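Local coordinates for acyl-coenzyme A oxidase acox-1.1 (Caenorhabditis elegans, PDB 5K3H), which catalyses the FAD-dependent desaturation of acyl-CoAs by O2, the first step of peroxisomal beta-oxidation, releasing H2O2, at residues Ala167-Gly172 against Thr270-Asp275; Phe542-Phe547 against His568-Tyr573. One frame throughout, in Å; residues are numbered along the deposited sequence.

In the fold
Followed from the N terminus, the chain passes through its early helices before strand 166-170 opens contact 1. That contact closes a loop of 97 intervening residues, rich in strand and without helix, and so ties the mixed sheet of the beta domain to the hairpin 271-272/278-279. The chain then turns largely helical. Contact 2 closes a much shorter loop of 20 residues, between helices 520-553 and 557-577, which follow one another directly in the C-terminal helical region. The two loops lie in series and neither nest nor cross. The centres of the two contacts are about 53 Å apart, on opposite sides of the chain's centre, and the nearest atoms of the two contacts about 31 Å, so the two do not touch.

Contact 1 (Ala167-Gly172 against Thr270-Asp275); sequences ATYDIG and TKVEAD
In the beta domain of the acyl-CoA oxidase fold, the end of strand 166-170 in the mixed sheet is joined to the turn of the beta hairpin 271-272/278-279 chiefly through Tyr169. With CG anti to the backbone N (chi1 -175°), Tyr169 sends its ring across to the hairpin. Val272 CG1 lies over the centre of one face, 4.3 Å from Tyr169 CE2, while Ile171 N sits above the opposite face, offset toward the rim. The polar tip is held too: Tyr169 OH donates to Ala274 O at 2.8 Å. This acceptor is near the ring plane, yet the hydroxyl stands 37° out of the carbonyl plane with a C=O...O angle of 111°, so no lone pair is met head-on. A leucine here would remove both the hydroxyl and the flat faces, and would probably loosen the turn from the strand by losing the bond to Ala274 O. Around this pair, Phe176 meets the tyrosine ring, Met206 and Ile208 of strand 199-208 touch Val272, and Asp275 OD1 is bonded to Thr277 OG1 within the turn. At the outer edge, Ile171 extends beside the turn backbone and brings its CD1 to 3.9 Å from Asp275 O.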
loop_
_atom_site.group_PDB
_atom_site.type_symbol
_atom_site.label_atom_id
_atom_site.label_comp_id
_atom_site.label_asym_id
_atom_site.label_seq_id
_atom_site.Cartn_x
_atom_site.Cartn_y
_atom_site.Cartn_z
ATOM N N ALA B 167 -24.616 9.580 -28.604
ATOM C CA ALA B 167 -25.348 10.821 -28.793
ATOM C C ALA B 167 -25.735 10.845 -30.259
ATOM O O ALA B 167 -24.884 11.091 -31.122
ATOM C CB ALA B 167 -24.504 12.038 -28.419
ATOM N N THR B 168 -27.006 10.607 -30.547
ATOM C CA THR B 168 -27.456 10.444 -31.919
ATOM C C THR B 168 -28.140 11.738 -32.332
ATOM O O THR B 168 -29.015 12.246 -31.611
ATOM C CB THR B 168 -28.410 9.252 -32.079
ATOM O OG1 THR B 168 -27.793 8.045 -31.601
ATOM C CG2 THR B 168 -28.769 9.054 -33.543
ATOM N N TYR B 169 -27.687 12.309 -33.448
ATOM C CA TYR B 169 -28.235 13.581 -33.888
ATOM C C TYR B 169 -29.587 13.342 -34.546
ATOM O O TYR B 169 -29.677 12.629 -35.553
ATOM C CB TYR B 169 -27.298 14.302 -34.853
ATOM C CG TYR B 169 -27.873 15.658 -35.161
ATOM C CD1 TYR B 169 -28.243 16.501 -34.120
ATOM C CD2 TYR B 169 -28.088 16.091 -36.465
ATOM C CE1 TYR B 169 -28.780 17.735 -34.357
ATOM C CE2 TYR B 169 -28.631 17.344 -36.714
ATOM C CZ TYR B 169 -28.974 18.158 -35.648
ATOM O OH TYR B 169 -29.528 19.406 -35.824
ATOM N N ASP B 170 -30.626 13.964 -33.989
ATOM C CA ASP B 170 -31.989 13.885 -34.503
ATOM C C ASP B 170 -32.242 15.133 -35.343
ATOM O O ASP B 170 -32.520 16.206 -34.803
ATOM C CB ASP B 170 -32.960 13.773 -33.334
ATOM C CG ASP B 170 -34.396 13.575 -33.779
ATOM O OD1 ASP B 170 -34.779 14.076 -34.862
ATOM O OD2 ASP B 170 -35.158 12.918 -33.030
ATOM N N ILE B 171 -32.160 14.985 -36.671
ATOM C CA ILE B 171 -32.246 16.128 -37.583
ATOM C C ILE B 171 -33.636 16.752 -37.567
ATOM O O ILE B 171 -33.785 17.968 -37.736
ATOM C CB ILE B 171 -31.824 15.712 -39.003
ATOM C CG1 ILE B 171 -30.395 15.140 -39.001
ATOM C CG2 ILE B 171 -31.926 16.896 -39.965
ATOM C CD1 ILE B 171 -29.943 14.554 -40.341
ATOM N N GLY B 172 -34.677 15.936 -37.399
ATOM C CA GLY B 172 -36.023 16.474 -37.390
ATOM C C GLY B 172 -36.254 17.456 -36.259
ATOM O O GLY B 172 -36.856 18.513 -36.459
ATOM N N THR B 270 -15.448 22.001 -33.173
ATOM C CA THR B 270 -16.280 21.172 -34.027
ATOM C C THR B 270 -17.656 21.805 -34.159
ATOM O O THR B 270 -18.197 22.319 -33.183
ATOM C CB THR B 270 -16.404 19.753 -33.427
ATOM O OG1 THR B 270 -15.119 19.114 -33.368
ATOM C CG2 THR B 270 -17.406 18.918 -34.163
ATOM N N LYS B 271 -18.217 21.791 -35.364
ATOM C CA LYS B 271 -19.571 22.285 -35.574
ATOM C C LYS B 271 -20.446 21.188 -36.155
ATOM O O LYS B 271 -19.984 20.375 -36.966
ATOM C CB LYS B 271 -19.622 23.539 -36.488
ATOM C CG LYS B 271 -19.192 24.846 -35.810
ATOM C CD LYS B 271 -17.681 24.931 -35.564
ATOM C CE LYS B 271 -17.308 26.234 -34.858
ATOM N NZ LYS B 271 -15.831 26.374 -34.704
ATOM N N VAL B 272 -21.702 21.167 -35.707
ATOM C CA VAL B 272 -22.771 20.412 -36.349
ATOM C C VAL B 272 -23.914 21.390 -36.574
ATOM O O VAL B 272 -24.481 21.920 -35.607
ATOM C CB VAL B 272 -23.232 19.199 -35.513
ATOM C CG1 VAL B 272 -24.535 18.622 -36.046
ATOM C CG2 VAL B 272 -22.153 18.121 -35.498
ATOM N N GLU B 273 -24.250 21.629 -37.845
ATOM C CA GLU B 273 -25.292 22.581 -38.203
ATOM C C GLU B 273 -26.649 21.923 -38.040
ATOM O O GLU B 273 -26.752 20.711 -37.833
ATOM C CB GLU B 273 -25.060 23.122 -39.615
ATOM C CG GLU B 273 -23.611 23.578 -39.772
ATOM C CD GLU B 273 -23.326 24.331 -41.056
ATOM O OE1 GLU B 273 -23.704 23.828 -42.137
ATOM O OE2 GLU B 273 -22.704 25.417 -40.991
ATOM N N ALA B 274 -27.702 22.754 -38.070
ATOM C CA ALA B 274 -29.065 22.254 -37.881
ATOM C C ALA B 274 -29.417 21.133 -38.848
ATOM O O ALA B 274 -30.140 20.201 -38.486
ATOM C CB ALA B 274 -30.062 23.398 -38.041
ATOM N N ASP B 275 -28.928 21.206 -40.084
ATOM C CA ASP B 275 -29.159 20.128 -41.040
ATOM C C ASP B 275 -28.333 18.869 -40.740
ATOM O O ASP B 275 -28.418 17.903 -41.507
ATOM C CB ASP B 275 -28.992 20.639 -42.477
ATOM C CG ASP B 275 -27.588 21.057 -42.813
ATOM O OD1 ASP B 275 -26.655 20.928 -41.986
ATOM O OD2 ASP B 275 -27.421 21.533 -43.950
#

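Contact 2 (Phe542-Phe547 against His568-Tyr573); sequences FIVEAF and HLHVNY
His570 and Val571 meet Ile543, Val544 and Phe547 across an antiparallel helical hairpin, and how these five side chains are turned against one another illustrates how two well-separated helices can be bridged. The segment axes come no closer than 10.9 Å, with their directions 162° apart. His570 does most to span the gap. Its CG is anti to the backbone N (chi1 -173°), which extends the imidazole toward helix 520-553 so that CD2 and NE2 do the touching. Phe547, also extended with CG anti to its N, presents the edge of its phenyl ring: His570 CD2 lies near the phenyl plane, 4.0 Å from Phe547 CD2. The rings, however, are oblique, with planes at 55° and centroids 5.8 Å apart. Beside it, the methyl Val544 CG2 rests 3.9 Å from His570 NE2, and Ile543 CG2 reaches the same nitrogen more loosely at 4.3 Å, so two methyl groups border that end of the imidazole. The other branch of Val544 turns to the second partner: Val544 CG1 meets Val571 CG1 at 3.7 Å, the two side chains crossing at about a right angle. No hydrogen bond links the segments, and the packing is wholly by van der Waals contact. All five side chains are buried in the C-terminal helical region, with Phe547 resting on Ala353 of helix 338-367 and Ile543 on Leu390 of helix 382-408. On helix 557-577, Leu569 packs against both Phe345 of helix 338-367 and Leu600 of helix 590-616.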
loop_
_atom_site.group_PDB
_atom_site.type_symbol
_atom_site.label_atom_id
_atom_site.label_comp_id
_atom_site.label_asym_id
_atom_site.label_seq_id
_atom_site.Cartn_x
_atom_site.Cartn_y
_atom_site.Cartn_z
ATOM N N PHE B 542 14.761 11.835 -17.016
ATOM C CA PHE B 542 14.268 13.213 -17.058
ATOM C C PHE B 542 14.206 13.824 -15.667
ATOM O O PHE B 542 14.592 14.977 -15.468
ATOM C CB PHE B 542 12.881 13.290 -17.688
ATOM C CG PHE B 542 12.322 14.690 -17.689
ATOM C CD1 PHE B 542 12.702 15.598 -18.666
ATOM C CD2 PHE B 542 11.467 15.117 -16.680
ATOM C CE1 PHE B 542 12.204 16.883 -18.663
ATOM C CE2 PHE B 542 10.966 16.413 -16.668
ATOM C CZ PHE B 542 11.330 17.295 -17.659
ATOM N N ILE B 543 13.686 13.071 -14.697
ATOM C CA ILE B 543 13.527 13.602 -13.347
ATOM C C ILE B 543 14.882 13.985 -12.751
ATOM O O ILE B 543 15.037 15.067 -12.175
ATOM C CB ILE B 543 12.779 12.571 -12.475
ATOM C CG1 ILE B 543 11.336 12.399 -12.969
ATOM C CG2 ILE B 543 12.798 12.986 -11.004
ATOM C CD1 ILE B 543 10.656 11.136 -12.489
ATOM N N VAL B 544 15.893 13.124 -12.912
ATOM C CA VAL B 544 17.246 13.441 -12.448
ATOM C C VAL B 544 17.771 14.712 -13.116
ATOM O O VAL B 544 18.392 15.559 -12.464
ATOM C CB VAL B 544 18.197 12.255 -12.694
ATOM C CG1 VAL B 544 19.629 12.672 -12.379
ATOM C CG2 VAL B 544 17.764 11.030 -11.905
ATOM N N GLU B 545 17.593 14.837 -14.436
ATOM C CA GLU B 545 18.141 16.005 -15.132
ATOM C C GLU B 545 17.452 17.298 -14.696
ATOM O O GLU B 545 18.102 18.349 -14.595
ATOM C CB GLU B 545 18.027 15.838 -16.650
ATOM C CG GLU B 545 18.911 14.751 -17.236
ATOM C CD GLU B 545 19.058 14.852 -18.750
ATOM O OE1 GLU B 545 19.706 15.801 -19.241
ATOM O OE2 GLU B 545 18.536 13.973 -19.461
ATOM N N ALA B 546 16.131 17.259 -14.463
ATOM C CA ALA B 546 15.453 18.463 -13.990
ATOM C C ALA B 546 15.913 18.841 -12.583
ATOM O O ALA B 546 16.134 20.021 -12.286
ATOM C CB ALA B 546 13.942 18.256 -14.024
ATOM N N PHE B 547 16.127 17.844 -11.726
ATOM C CA PHE B 547 16.662 18.113 -10.398
ATOM C C PHE B 547 18.048 18.745 -10.496
ATOM O O PHE B 547 18.333 19.747 -9.825
ATOM C CB PHE B 547 16.690 16.810 -9.595
ATOM C CG PHE B 547 16.829 16.995 -8.108
ATOM C CD1 PHE B 547 17.040 18.252 -7.550
ATOM C CD2 PHE B 547 16.843 15.892 -7.270
ATOM C CE1 PHE B 547 17.194 18.406 -6.177
ATOM C CE2 PHE B 547 17.003 16.044 -5.893
ATOM C CZ PHE B 547 17.182 17.291 -5.350
ATOM N N HIS B 568 22.811 14.405 -4.684
ATOM C CA HIS B 568 23.809 13.340 -4.684
ATOM C C HIS B 568 23.266 12.075 -4.058
ATOM O O HIS B 568 23.637 10.974 -4.482
ATOM C CB HIS B 568 25.077 13.765 -3.951
ATOM C CG HIS B 568 26.045 14.498 -4.811
ATOM N ND1 HIS B 568 26.010 15.869 -4.976
ATOM C CD2 HIS B 568 27.026 14.040 -5.624
ATOM C CE1 HIS B 568 26.960 16.227 -5.820
ATOM N NE2 HIS B 568 27.587 15.136 -6.231
ATOM N N LEU B 569 22.430 12.204 -3.023
ATOM C CA LEU B 569 21.724 11.034 -2.495
ATOM C C LEU B 569 20.820 10.415 -3.556
ATOM O O LEU B 569 20.829 9.193 -3.772
ATOM C CB LEU B 569 20.894 11.432 -1.275
ATOM C CG LEU B 569 20.049 10.338 -0.609
ATOM C CD1 LEU B 569 20.928 9.173 -0.110
ATOM C CD2 LEU B 569 19.228 10.919 0.518
ATOM N N HIS B 570 20.051 11.264 -4.247
ATOM C CA HIS B 570 19.116 10.806 -5.266
ATOM C C HIS B 570 19.825 10.001 -6.351
ATOM O O HIS B 570 19.424 8.872 -6.665
ATOM C CB HIS B 570 18.386 12.025 -5.853
ATOM C CG HIS B 570 17.267 11.692 -6.800
ATOM N ND1 HIS B 570 16.153 10.976 -6.421
ATOM C CD2 HIS B 570 17.078 12.017 -8.102
ATOM C CE1 HIS B 570 15.339 10.849 -7.455
ATOM N NE2 HIS B 570 15.875 11.477 -8.485
ATOM N N VAL B 571 20.870 10.565 -6.961
ATOM C CA VAL B 571 21.466 9.866 -8.098
ATOM C C VAL B 571 22.107 8.550 -7.657
ATOM O O VAL B 571 22.042 7.553 -8.382
ATOM C CB VAL B 571 22.463 10.777 -8.845
ATOM C CG1 VAL B 571 21.742 11.955 -9.481
ATOM C CG2 VAL B 571 23.565 11.275 -7.893
ATOM N N ASN B 572 22.656 8.485 -6.440
ATOM C CA ASN B 572 23.230 7.217 -5.979
ATOM C C ASN B 572 22.160 6.193 -5.613
ATOM O O ASN B 572 22.314 5.002 -5.909
ATOM C CB ASN B 572 24.172 7.444 -4.802
ATOM C CG ASN B 572 25.506 7.969 -5.246
ATOM O OD1 ASN B 572 26.304 7.227 -5.830
ATOM N ND2 ASN B 572 25.787 9.240 -4.945
ATOM N N TYR B 573 21.087 6.625 -4.939
ATOM C CA TYR B 573 19.997 5.704 -4.629
ATOM C C TYR B 573 19.329 5.193 -5.900
ATOM O O TYR B 573 19.090 3.989 -6.055
ATOM C CB TYR B 573 18.978 6.398 -3.744
ATOM C CG TYR B 573 17.885 5.487 -3.270
ATOM C CD1 TYR B 573 18.053 4.721 -2.117
ATOM C CD2 TYR B 573 16.699 5.363 -3.973
ATOM C CE1 TYR B 573 17.059 3.882 -1.666
ATOM C CE2 TYR B 573 15.701 4.519 -3.524
ATOM C CZ TYR B 573 15.892 3.791 -2.369
ATOM O OH TYR B 573 14.912 2.953 -1.912
#